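Local coordinates for protein dioxygenase (Pseudomonas brassicacearum, PDB 5V2D) that probably cleaves the central double bond of lignin-derived stilbenes with molecular oxygen, using an iron ion held by four histidines, at residues I23-F31 against P69-F80; L391-N400 against F428-P438. All blocks are in the same frame, centred on the assembly; numbering follows the deposited sequence.

Contact 1: I23-F31 against P69-F80; sequences IPFPQTPEF and PQYPPMLGTDIF
Phe25 and Pro72 meet at the centre of this contact between two loops of the seven-bladed beta-propeller typical of carotenoid cleavage oxygenases. The segment 23-31 precedes helix 33-36. The segment 69-80 is a loop that links strands 60-67 and 85-93. Pro72 CG stands 3.8 Å from the centroid of the Phe25 ring, nearly on the ring normal, a CH-pi contact. At the ring edge lies Pro69 O, 4.0 Å from Phe25 CZ. With an alanine at Phe25, Pro72 would probably lose the ring face under its CG, and a gap would open over Pro72. Ile23 lies alongside the same proline: chi1 of 66° turns CG1 to the Pro72 ring, 3.6 Å from Pro72 CB, and carries CD1 on toward Pro73 O.

Phe31 uses its rim. Its CE1 meets Pro69 CG at 3.8 Å, near the ring plane, and Phe31 CZ meets Pro73 CD, also at 3.8 Å. Pro26, of the same segment as Phe31, lays its CD over one face of that ring. The positive phi of Gly76 ends a type I turn from Pro73, closed by Gly76 N to Pro73 O.

No direct hydrogen bond joins the segments, so water does the polar bridging. One water donates to Pro73 O at 2.9 Å and weakly to Pro24 O. Another lies 2.7 Å from Thr28 OG1 and accepts from Asp78 N. Asp78 OD1 takes Asn82 ND2 and, weakly, Ile79 N.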
loop_
_atom_site.group_PDB
_atom_site.type_symbol
_atom_site.label_atom_id
_atom_site.label_comp_id
_atom_site.label_asym_id
_atom_site.label_seq_id
_atom_site.Cartn_x
_atom_site.Cartn_y
_atom_site.Cartn_z
ATOM N N ILE A 23 -2.182 -25.074 15.372
ATOM C CA ILE A 23 -2.742 -24.317 16.499
ATOM C C ILE A 23 -3.870 -23.498 15.977
ATOM O O ILE A 23 -3.861 -23.231 14.787
ATOM C CB ILE A 23 -1.709 -23.428 17.209
ATOM C CG1 ILE A 23 -1.189 -22.286 16.336
ATOM C CG2 ILE A 23 -0.532 -24.303 17.687
ATOM C CD1 ILE A 23 -0.246 -21.363 17.109
ATOM N N PRO A 24 -4.840 -23.122 16.781
ATOM C CA PRO A 24 -5.893 -22.249 16.341
ATOM C C PRO A 24 -5.381 -20.833 15.981
ATOM O O PRO A 24 -4.433 -20.355 16.565
ATOM C CB PRO A 24 -6.799 -22.162 17.624
ATOM C CG PRO A 24 -6.441 -23.380 18.446
ATOM C CD PRO A 24 -4.945 -23.348 18.215
ATOM N N PHE A 25 -5.991 -20.158 14.993
ATOM C CA PHE A 25 -5.795 -18.741 14.828
ATOM C C PHE A 25 -6.269 -17.959 16.089
ATOM O O PHE A 25 -7.207 -18.371 16.748
ATOM C CB PHE A 25 -6.564 -18.208 13.599
ATOM C CG PHE A 25 -5.832 -18.461 12.294
ATOM C CD1 PHE A 25 -4.781 -17.667 11.903
ATOM C CD2 PHE A 25 -6.169 -19.510 11.518
ATOM C CE1 PHE A 25 -4.077 -17.912 10.736
ATOM C CE2 PHE A 25 -5.479 -19.753 10.319
ATOM C CZ PHE A 25 -4.430 -18.923 9.926
ATOM N N PRO A 26 -5.625 -16.848 16.397
ATOM C CA PRO A 26 -6.135 -16.010 17.470
ATOM C C PRO A 26 -7.553 -15.495 17.136
ATOM O O PRO A 26 -7.922 -15.372 15.977
ATOM C CB PRO A 26 -5.205 -14.785 17.428
ATOM C CG PRO A 26 -4.020 -15.192 16.600
ATOM C CD PRO A 26 -4.508 -16.215 15.657
ATOM N N GLN A 27 -8.285 -15.134 18.167
ATOM C CA GLN A 27 -9.660 -14.657 18.061
ATOM C C GLN A 27 -9.652 -13.137 18.246
ATOM O O GLN A 27 -10.482 -12.573 18.898
ATOM C CB GLN A 27 -10.517 -15.351 19.110
ATOM C CG GLN A 27 -10.720 -16.803 18.746
ATOM C CD GLN A 27 -11.716 -17.479 19.674
ATOM O OE1 GLN A 27 -11.316 -18.094 20.616
ATOM N NE2 GLN A 27 -13.015 -17.280 19.442
ATOM N N THR A 28 -8.632 -12.507 17.762
ATOM C CA THR A 28 -8.471 -11.099 17.810
ATOM C C THR A 28 -9.074 -10.430 16.554
ATOM O O THR A 28 -9.384 -11.084 15.550
ATOM C CB THR A 28 -6.973 -10.736 17.911
ATOM O OG1 THR A 28 -6.299 -11.395 16.865
ATOM C CG2 THR A 28 -6.427 -11.334 19.201
ATOM N N PRO A 29 -9.197 -9.095 16.592
ATOM C CA PRO A 29 -9.770 -8.383 15.445
ATOM C C PRO A 29 -8.981 -8.579 14.120
ATOM O O PRO A 29 -9.567 -8.592 13.068
ATOM C CB PRO A 29 -9.719 -6.925 15.891
ATOM C CG PRO A 29 -9.860 -6.998 17.424
ATOM C CD PRO A 29 -9.037 -8.209 17.769
ATOM N N GLU A 30 -7.671 -8.787 14.219
ATOM C CA GLU A 30 -6.770 -8.947 13.097
ATOM C C GLU A 30 -6.957 -10.266 12.432
ATOM O O GLU A 30 -6.361 -10.506 11.399
ATOM C CB GLU A 30 -5.302 -8.846 13.534
ATOM C CG GLU A 30 -4.897 -7.522 14.120
ATOM C CD GLU A 30 -5.252 -7.324 15.612
ATOM O OE1 GLU A 30 -4.940 -6.223 16.083
ATOM O OE2 GLU A 30 -5.771 -8.186 16.343
ATOM N N PHE A 31 -7.700 -11.168 13.081
ATOM C CA PHE A 31 -8.045 -12.462 12.511
ATOM C C PHE A 31 -9.537 -12.737 12.397
ATOM O O PHE A 31 -9.903 -13.829 12.134
ATOM C CB PHE A 31 -7.285 -13.606 13.232
ATOM C CG PHE A 31 -5.807 -13.534 13.063
ATOM C CD1 PHE A 31 -5.179 -14.162 12.002
ATOM C CD2 PHE A 31 -5.043 -12.793 13.906
ATOM C CE1 PHE A 31 -3.766 -13.988 11.784
ATOM C CE2 PHE A 31 -3.652 -12.670 13.746
ATOM C CZ PHE A 31 -3.015 -13.235 12.691
ATOM N N PRO A 69 -2.110 -14.834 6.012
ATOM C CA PRO A 69 -1.099 -15.742 6.677
ATOM C C PRO A 69 -1.361 -17.163 6.449
ATOM O O PRO A 69 -2.460 -17.637 6.643
ATOM C CB PRO A 69 -1.162 -15.417 8.171
ATOM C CG PRO A 69 -2.291 -14.506 8.298
ATOM C CD PRO A 69 -2.863 -14.028 6.976
ATOM N N GLN A 70 -0.325 -17.894 5.985
ATOM C CA GLN A 70 -0.466 -19.279 5.679
ATOM C C GLN A 70 -0.754 -20.072 6.942
ATOM O O GLN A 70 -1.524 -21.039 6.889
ATOM C CB GLN A 70 0.802 -19.830 5.045
ATOM C CG GLN A 70 0.821 -21.330 4.776
ATOM C CD GLN A 70 -0.034 -21.709 3.621
ATOM O OE1 GLN A 70 0.457 -21.886 2.521
ATOM N NE2 GLN A 70 -1.376 -21.832 3.881
ATOM N N TYR A 71 -0.132 -19.707 8.042
ATOM C CA TYR A 71 -0.369 -20.384 9.328
ATOM C C TYR A 71 -0.734 -19.451 10.465
ATOM O O TYR A 71 -0.353 -18.274 10.450
ATOM C CB TYR A 71 0.917 -21.126 9.750
ATOM C CG TYR A 71 1.245 -22.330 8.891
ATOM C CD1 TYR A 71 0.555 -23.504 8.987
ATOM C CD2 TYR A 71 2.247 -22.239 7.912
ATOM C CE1 TYR A 71 0.845 -24.597 8.186
ATOM C CE2 TYR A 71 2.538 -23.296 7.068
ATOM C CZ TYR A 71 1.852 -24.492 7.205
ATOM O OH TYR A 71 2.220 -25.518 6.380
ATOM N N PRO A 72 -1.357 -19.957 11.496
ATOM C CA PRO A 72 -1.503 -19.120 12.688
ATOM C C PRO A 72 -0.165 -18.657 13.246
ATOM O O PRO A 72 0.792 -19.456 13.280
ATOM C CB PRO A 72 -2.192 -20.034 13.733
ATOM C CG PRO A 72 -2.778 -21.131 12.945
ATOM C CD PRO A 72 -1.885 -21.315 11.668
ATOM N N PRO A 73 -0.059 -17.401 13.677
ATOM C CA PRO A 73 1.275 -16.911 14.062
ATOM C C PRO A 73 1.820 -17.662 15.286
ATOM O O PRO A 73 1.067 -17.965 16.250
ATOM C CB PRO A 73 1.037 -15.460 14.380
ATOM C CG PRO A 73 -0.484 -15.400 14.700
ATOM C CD PRO A 73 -1.046 -16.323 13.675
ATOM N N MET A 74 3.103 -17.974 15.225
ATOM C CA MET A 74 3.813 -18.749 16.269
ATOM C C MET A 74 3.583 -18.095 17.678
ATOM O O MET A 74 3.437 -18.778 18.640
ATOM C CB MET A 74 5.301 -18.581 15.919
ATOM C CG MET A 74 6.254 -19.251 16.861
ATOM S SD MET A 74 7.809 -18.902 16.050
ATOM C CE MET A 74 8.227 -17.312 16.533
ATOM N N LEU A 75 3.597 -16.776 17.771
ATOM C CA LEU A 75 3.402 -16.094 19.055
ATOM C C LEU A 75 1.945 -15.943 19.539
ATOM O O LEU A 75 1.709 -15.367 20.570
ATOM C CB LEU A 75 4.083 -14.726 19.031
ATOM C CG LEU A 75 5.588 -14.791 18.822
ATOM C CD1 LEU A 75 6.201 -13.368 18.719
ATOM C CD2 LEU A 75 6.303 -15.621 19.910
ATOM N N GLY A 76 0.964 -16.409 18.762
ATOM C CA GLY A 76 -0.404 -16.352 19.196
ATOM C C GLY A 76 -1.032 -15.015 19.006
ATOM O O GLY A 76 -2.190 -14.853 19.427
ATOM N N THR A 77 -0.307 -14.089 18.364
ATOM C CA THR A 77 -0.841 -12.807 18.046
ATOM C C THR A 77 -0.049 -12.243 16.847
ATOM O O THR A 77 1.110 -12.618 16.649
ATOM C CB THR A 77 -0.667 -11.889 19.265
ATOM O OG1 THR A 77 -1.347 -10.684 18.974
ATOM C CG2 THR A 77 0.818 -11.545 19.572
ATOM N N ASP A 78 -0.637 -11.332 16.056
ATOM C CA ASP A 78 0.095 -10.696 14.981
ATOM C C ASP A 78 -0.675 -9.564 14.397
ATOM O O ASP A 78 -1.799 -9.308 14.814
ATOM C CB ASP A 78 0.474 -11.721 13.907
ATOM C CG ASP A 78 1.794 -11.364 13.142
ATOM O OD1 ASP A 78 2.478 -10.272 13.374
ATOM O OD2 ASP A 78 2.093 -12.275 12.279
ATOM N N ILE A 79 -0.065 -8.844 13.463
ATOM C CA ILE A 79 -0.686 -7.661 12.866
ATOM C C ILE A 79 -0.973 -7.971 11.406
ATOM O O ILE A 79 -0.333 -8.902 10.782
ATOM C CB ILE A 79 0.134 -6.400 13.064
ATOM C CG1 ILE A 79 1.428 -6.432 12.233
ATOM C CG2 ILE A 79 0.375 -6.189 14.577
ATOM C CD1 ILE A 79 2.211 -5.166 12.244
ATOM N N PHE A 80 -1.937 -7.238 10.855
ATOM C CA PHE A 80 -2.365 -7.498 9.461
ATOM C C PHE A 80 -1.239 -7.348 8.483
ATOM O O PHE A 80 -1.103 -8.158 7.558
ATOM C CB PHE A 80 -3.499 -6.503 9.112
ATOM C CG PHE A 80 -3.882 -6.494 7.656
ATOM C CD1 PHE A 80 -3.724 -5.369 6.931
ATOM C CD2 PHE A 80 -4.439 -7.579 7.092
ATOM C CE1 PHE A 80 -4.128 -5.292 5.584
ATOM C CE2 PHE A 80 -4.799 -7.563 5.746
ATOM C CZ PHE A 80 -4.647 -6.392 5.006
HETATM O O HOH W 1 -1.792 -18.086 16.474
HETATM O O HOH W 2 -3.655 -10.844 16.892
HETATM O O HOH W 3 -1.961 -7.015 17.292
#

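Contact 2: L391-N400 against F428-P438; sequences LAFDPERPYN and FPGDSGCFQEP
The Phe428 ring is covered on both faces. Arg397 CD lies over the centre of one face, 3.9 Å from the centroid, as a CH-pi contact. Gly430 N sits over the opposite face, toward the rim. Pro398 O comes in at the edge, 3.7 Å from Phe428 CZ. The arginine and phenylalanine side chains run antiparallel alongside each other, and the guanidinium is tilted 31° from the ring. A bend at chi2 (-80°) lays the arginine chain along the ring and brings NH1 to 3.5 Å from Phe428 CB. Arg397 NE also makes a salt bridge to Asp394 OD1, which it meets from above the carboxylate plane. Asp394 OD2 accepts from Glu396 N, an Asx turn.

Farther along, Asn400 N donates to Asp431 O at 3.0 Å in a nearly straight bond (172°). Asn403 ND2 also bonds to Asp431 O. Asn400 ND2 reaches Ser432 OG at 3.2 Å, with the oxygen in the amide plane. Ser432 OG in turn donates to Asp431 OD1. Asn400 OD1 is taken by Ala402 N, so both ends of the amide are held.

At the other end, Leu391 of strand 387-392 packs against strand 433-442 of another sheet. Its CD2 touches Phe435 CB at 3.8 Å and Pro438 CD at 3.9 Å. Nearby, Glu437 OE2 bonds to ND1 of His495, an iron ligand, and OE1 pairs with Arg375. Leu391 thus joins two sheets by apolar packing, while hydrogen bonds tie the loops beside them. The His495 bond makes Glu437 a second-shell residue, likely to orient and polarise the imidazole.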
loop_
_atom_site.group_PDB
_atom_site.type_symbol
_atom_site.label_atom_id
_atom_site.label_comp_id
_atom_site.label_asym_id
_atom_site.label_seq_id
_atom_site.Cartn_x
_atom_site.Cartn_y
_atom_site.Cartn_z
ATOM N N LEU A 391 -10.660 6.512 -1.025
ATOM C CA LEU A 391 -11.613 5.857 -0.175
ATOM C C LEU A 391 -11.833 6.765 1.024
ATOM O O LEU A 391 -10.904 7.436 1.522
ATOM C CB LEU A 391 -11.093 4.508 0.335
ATOM C CG LEU A 391 -10.694 3.491 -0.753
ATOM C CD1 LEU A 391 -10.380 2.136 -0.137
ATOM C CD2 LEU A 391 -11.872 3.341 -1.725
ATOM N N ALA A 392 -13.040 6.760 1.552
ATOM C CA ALA A 392 -13.338 7.555 2.740
ATOM C C ALA A 392 -14.306 6.813 3.641
ATOM O O ALA A 392 -15.026 5.903 3.217
ATOM C CB ALA A 392 -13.949 8.880 2.334
ATOM N N PHE A 393 -14.319 7.209 4.911
ATOM C CA PHE A 393 -15.238 6.669 5.905
ATOM C C PHE A 393 -16.095 7.846 6.417
ATOM O O PHE A 393 -15.559 8.840 6.843
ATOM C CB PHE A 393 -14.494 6.082 7.071
ATOM C CG PHE A 393 -15.376 5.627 8.208
ATOM C CD1 PHE A 393 -16.482 4.900 8.001
ATOM C CD2 PHE A 393 -15.072 6.021 9.514
ATOM C CE1 PHE A 393 -17.292 4.486 9.051
ATOM C CE2 PHE A 393 -15.874 5.612 10.587
ATOM C CZ PHE A 393 -16.998 4.837 10.336
ATOM N N ASP A 394 -17.398 7.721 6.268
ATOM C CA ASP A 394 -18.375 8.649 6.786
ATOM C C ASP A 394 -19.116 7.949 7.896
ATOM O O ASP A 394 -19.942 7.053 7.651
ATOM C CB ASP A 394 -19.325 9.071 5.685
ATOM C CG ASP A 394 -20.414 10.079 6.159
ATOM O OD1 ASP A 394 -21.135 10.458 5.229
ATOM O OD2 ASP A 394 -20.533 10.372 7.398
ATOM N N PRO A 395 -18.800 8.309 9.164
ATOM C CA PRO A 395 -19.429 7.638 10.314
ATOM C C PRO A 395 -20.927 7.861 10.448
ATOM O O PRO A 395 -21.564 7.110 11.179
ATOM C CB PRO A 395 -18.693 8.211 11.535
ATOM C CG PRO A 395 -18.212 9.566 11.074
ATOM C CD PRO A 395 -17.894 9.408 9.596
ATOM N N GLU A 396 -21.465 8.865 9.757
ATOM C CA GLU A 396 -22.947 9.160 9.835
ATOM C C GLU A 396 -23.768 8.298 8.885
ATOM O O GLU A 396 -24.930 8.299 9.009
ATOM C CB GLU A 396 -23.317 10.636 9.678
ATOM C CG GLU A 396 -22.553 11.604 10.572
ATOM C CD GLU A 396 -22.587 11.265 12.096
ATOM O OE1 GLU A 396 -21.529 11.428 12.781
ATOM O OE2 GLU A 396 -23.652 10.819 12.590
ATOM N N ARG A 397 -23.166 7.565 7.940
ATOM C CA ARG A 397 -23.952 6.678 7.070
ATOM C C ARG A 397 -24.458 5.512 7.876
ATOM O O ARG A 397 -23.809 5.095 8.821
ATOM C CB ARG A 397 -23.091 6.092 5.953
ATOM C CG ARG A 397 -22.542 7.149 5.048
ATOM C CD ARG A 397 -23.611 7.580 4.056
ATOM N NE ARG A 397 -22.957 8.586 3.244
ATOM C CZ ARG A 397 -23.281 8.892 2.016
ATOM N NH1 ARG A 397 -24.302 8.301 1.414
ATOM N NH2 ARG A 397 -22.583 9.858 1.440
ATOM N N PRO A 398 -25.569 4.928 7.448
ATOM C CA PRO A 398 -26.044 3.735 8.099
ATOM C C PRO A 398 -24.994 2.567 8.071
ATOM O O PRO A 398 -24.237 2.427 7.091
ATOM C CB PRO A 398 -27.296 3.339 7.287
ATOM C CG PRO A 398 -27.461 4.355 6.181
ATOM C CD PRO A 398 -26.374 5.366 6.266
ATOM N N TYR A 399 -25.009 1.756 9.112
ATOM C CA TYR A 399 -24.087 0.629 9.292
ATOM C C TYR A 399 -24.865 -0.545 9.852
ATOM O O TYR A 399 -25.346 -0.524 10.974
ATOM C CB TYR A 399 -22.992 1.049 10.262
ATOM C CG TYR A 399 -21.924 -0.023 10.498
ATOM C CD1 TYR A 399 -22.051 -0.936 11.512
ATOM C CD2 TYR A 399 -20.794 -0.079 9.706
ATOM C CE1 TYR A 399 -21.102 -1.926 11.723
ATOM C CE2 TYR A 399 -19.783 -1.056 9.903
ATOM C CZ TYR A 399 -19.939 -1.989 10.889
ATOM O OH TYR A 399 -18.992 -2.973 11.135
ATOM N N ASN A 400 -25.033 -1.567 9.043
ATOM C CA ASN A 400 -25.785 -2.758 9.436
ATOM C C ASN A 400 -25.097 -3.421 10.634
ATOM O O ASN A 400 -23.923 -3.761 10.549
ATOM C CB ASN A 400 -25.855 -3.696 8.237
ATOM C CG ASN A 400 -26.651 -4.952 8.492
ATOM O OD1 ASN A 400 -27.097 -5.226 9.615
ATOM N ND2 ASN A 400 -26.799 -5.738 7.464
ATOM N N PHE A 428 -21.838 5.373 -2.270
ATOM C CA PHE A 428 -22.068 4.619 -1.024
ATOM C C PHE A 428 -22.719 3.297 -1.386
ATOM O O PHE A 428 -23.754 3.287 -2.099
ATOM C CB PHE A 428 -23.053 5.424 -0.103
ATOM C CG PHE A 428 -23.457 4.685 1.166
ATOM C CD1 PHE A 428 -22.493 4.349 2.120
ATOM C CD2 PHE A 428 -24.792 4.355 1.423
ATOM C CE1 PHE A 428 -22.835 3.735 3.313
ATOM C CE2 PHE A 428 -25.160 3.720 2.610
ATOM C CZ PHE A 428 -24.159 3.392 3.569
ATOM N N PRO A 429 -22.150 2.171 -0.961
ATOM C CA PRO A 429 -22.657 0.881 -1.451
ATOM C C PRO A 429 -23.778 0.271 -0.634
ATOM O O PRO A 429 -24.074 -0.893 -0.776
ATOM C CB PRO A 429 -21.411 -0.020 -1.348
ATOM C CG PRO A 429 -20.735 0.458 -0.134
ATOM C CD PRO A 429 -20.896 1.988 -0.204
ATOM N N GLY A 430 -24.344 1.005 0.304
ATOM C CA GLY A 430 -25.304 0.444 1.226
ATOM C C GLY A 430 -24.641 0.254 2.578
ATOM O O GLY A 430 -23.411 0.374 2.753
ATOM N N ASP A 431 -25.457 -0.143 3.550
ATOM C CA ASP A 431 -25.004 -0.242 4.915
ATOM C C ASP A 431 -24.150 -1.516 5.234
ATOM O O ASP A 431 -23.751 -1.701 6.367
ATOM C CB ASP A 431 -26.235 -0.144 5.872
ATOM C CG ASP A 431 -27.207 -1.317 5.821
ATOM O OD1 ASP A 431 -26.987 -2.308 5.113
ATOM O OD2 ASP A 431 -28.225 -1.257 6.557
ATOM N N SER A 432 -23.899 -2.367 4.260
ATOM C CA SER A 432 -23.127 -3.591 4.508
ATOM C C SER A 432 -21.972 -3.778 3.591
ATOM O O SER A 432 -21.598 -4.885 3.359
ATOM C CB SER A 432 -24.010 -4.833 4.371
ATOM O OG SER A 432 -25.248 -4.580 4.957
ATOM N N GLY A 433 -21.413 -2.676 3.151
ATOM C CA GLY A 433 -20.387 -2.633 2.151
ATOM C C GLY A 433 -19.229 -1.735 2.522
ATOM O O GLY A 433 -19.399 -0.696 3.100
ATOM N N CYS A 434 -18.014 -2.161 2.151
ATOM C CA CYS A 434 -16.870 -1.304 2.186
ATOM C C CYS A 434 -15.858 -1.736 1.144
ATOM O O CYS A 434 -16.012 -2.775 0.494
ATOM C CB CYS A 434 -16.244 -1.323 3.590
ATOM S SG CYS A 434 -15.660 -2.962 4.115
ATOM N N PHE A 435 -14.872 -0.883 0.948
ATOM C CA PHE A 435 -14.010 -0.967 -0.205
ATOM C C PHE A 435 -12.552 -1.325 0.119
ATOM O O PHE A 435 -12.061 -1.059 1.179
ATOM C CB PHE A 435 -13.986 0.348 -0.911
ATOM C CG PHE A 435 -15.349 0.768 -1.445
ATOM C CD1 PHE A 435 -15.836 0.270 -2.622
ATOM C CD2 PHE A 435 -16.084 1.740 -0.760
ATOM C CE1 PHE A 435 -17.086 0.658 -3.088
ATOM C CE2 PHE A 435 -17.324 2.127 -1.219
ATOM C CZ PHE A 435 -17.816 1.572 -2.407
ATOM N N GLN A 436 -11.901 -1.857 -0.912
ATOM C CA GLN A 436 -10.447 -2.023 -0.952
ATOM C C GLN A 436 -9.916 -1.029 -1.984
ATOM O O GLN A 436 -10.682 -0.301 -2.695
ATOM C CB GLN A 436 -10.026 -3.435 -1.248
ATOM C CG GLN A 436 -10.764 -4.466 -0.404
ATOM C CD GLN A 436 -10.076 -5.843 -0.406
ATOM O OE1 GLN A 436 -8.954 -5.973 -0.818
ATOM N NE2 GLN A 436 -10.837 -6.900 -0.019
ATOM N N GLU A 437 -8.596 -0.895 -2.008
ATOM C CA GLU A 437 -7.959 0.122 -2.823
ATOM C C GLU A 437 -8.395 0.108 -4.290
ATOM O O GLU A 437 -8.321 -0.932 -4.964
ATOM C CB GLU A 437 -6.451 -0.027 -2.821
ATOM C CG GLU A 437 -5.756 1.098 -3.608
ATOM C CD GLU A 437 -4.237 0.905 -3.751
ATOM O OE1 GLU A 437 -3.855 -0.015 -4.497
ATOM O OE2 GLU A 437 -3.416 1.673 -3.194
ATOM N N PRO A 438 -8.751 1.275 -4.836
ATOM C CA PRO A 438 -9.155 1.280 -6.228
ATOM C C PRO A 438 -8.028 1.455 -7.233
ATOM O O PRO A 438 -6.992 2.023 -6.937
ATOM C CB PRO A 438 -10.108 2.539 -6.259
ATOM C CG PRO A 438 -9.427 3.496 -5.327
ATOM C CD PRO A 438 -8.942 2.577 -4.170
#

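Contact 1 lies wholly before contact 2 in the chain. Their centres are 26 Å apart, and their nearest atoms are about 7 Å apart without touching. They share no sheet. Contact 1 packs the N-terminal loop on the connection between strands 60-67 and 85-93. Contact 2 joins the sheet that holds 387-392 to the one edged by 433-442. Both come near the loop residue Arg491, which the side chains of Pro69 and Phe80 touch and whose backbone O binds Gln436. One end of each comes toward the iron: the side chains of Phe80 and Glu437 are about 10 Å and 7 Å from it. Of these two, Glu437 is the second-shell residue.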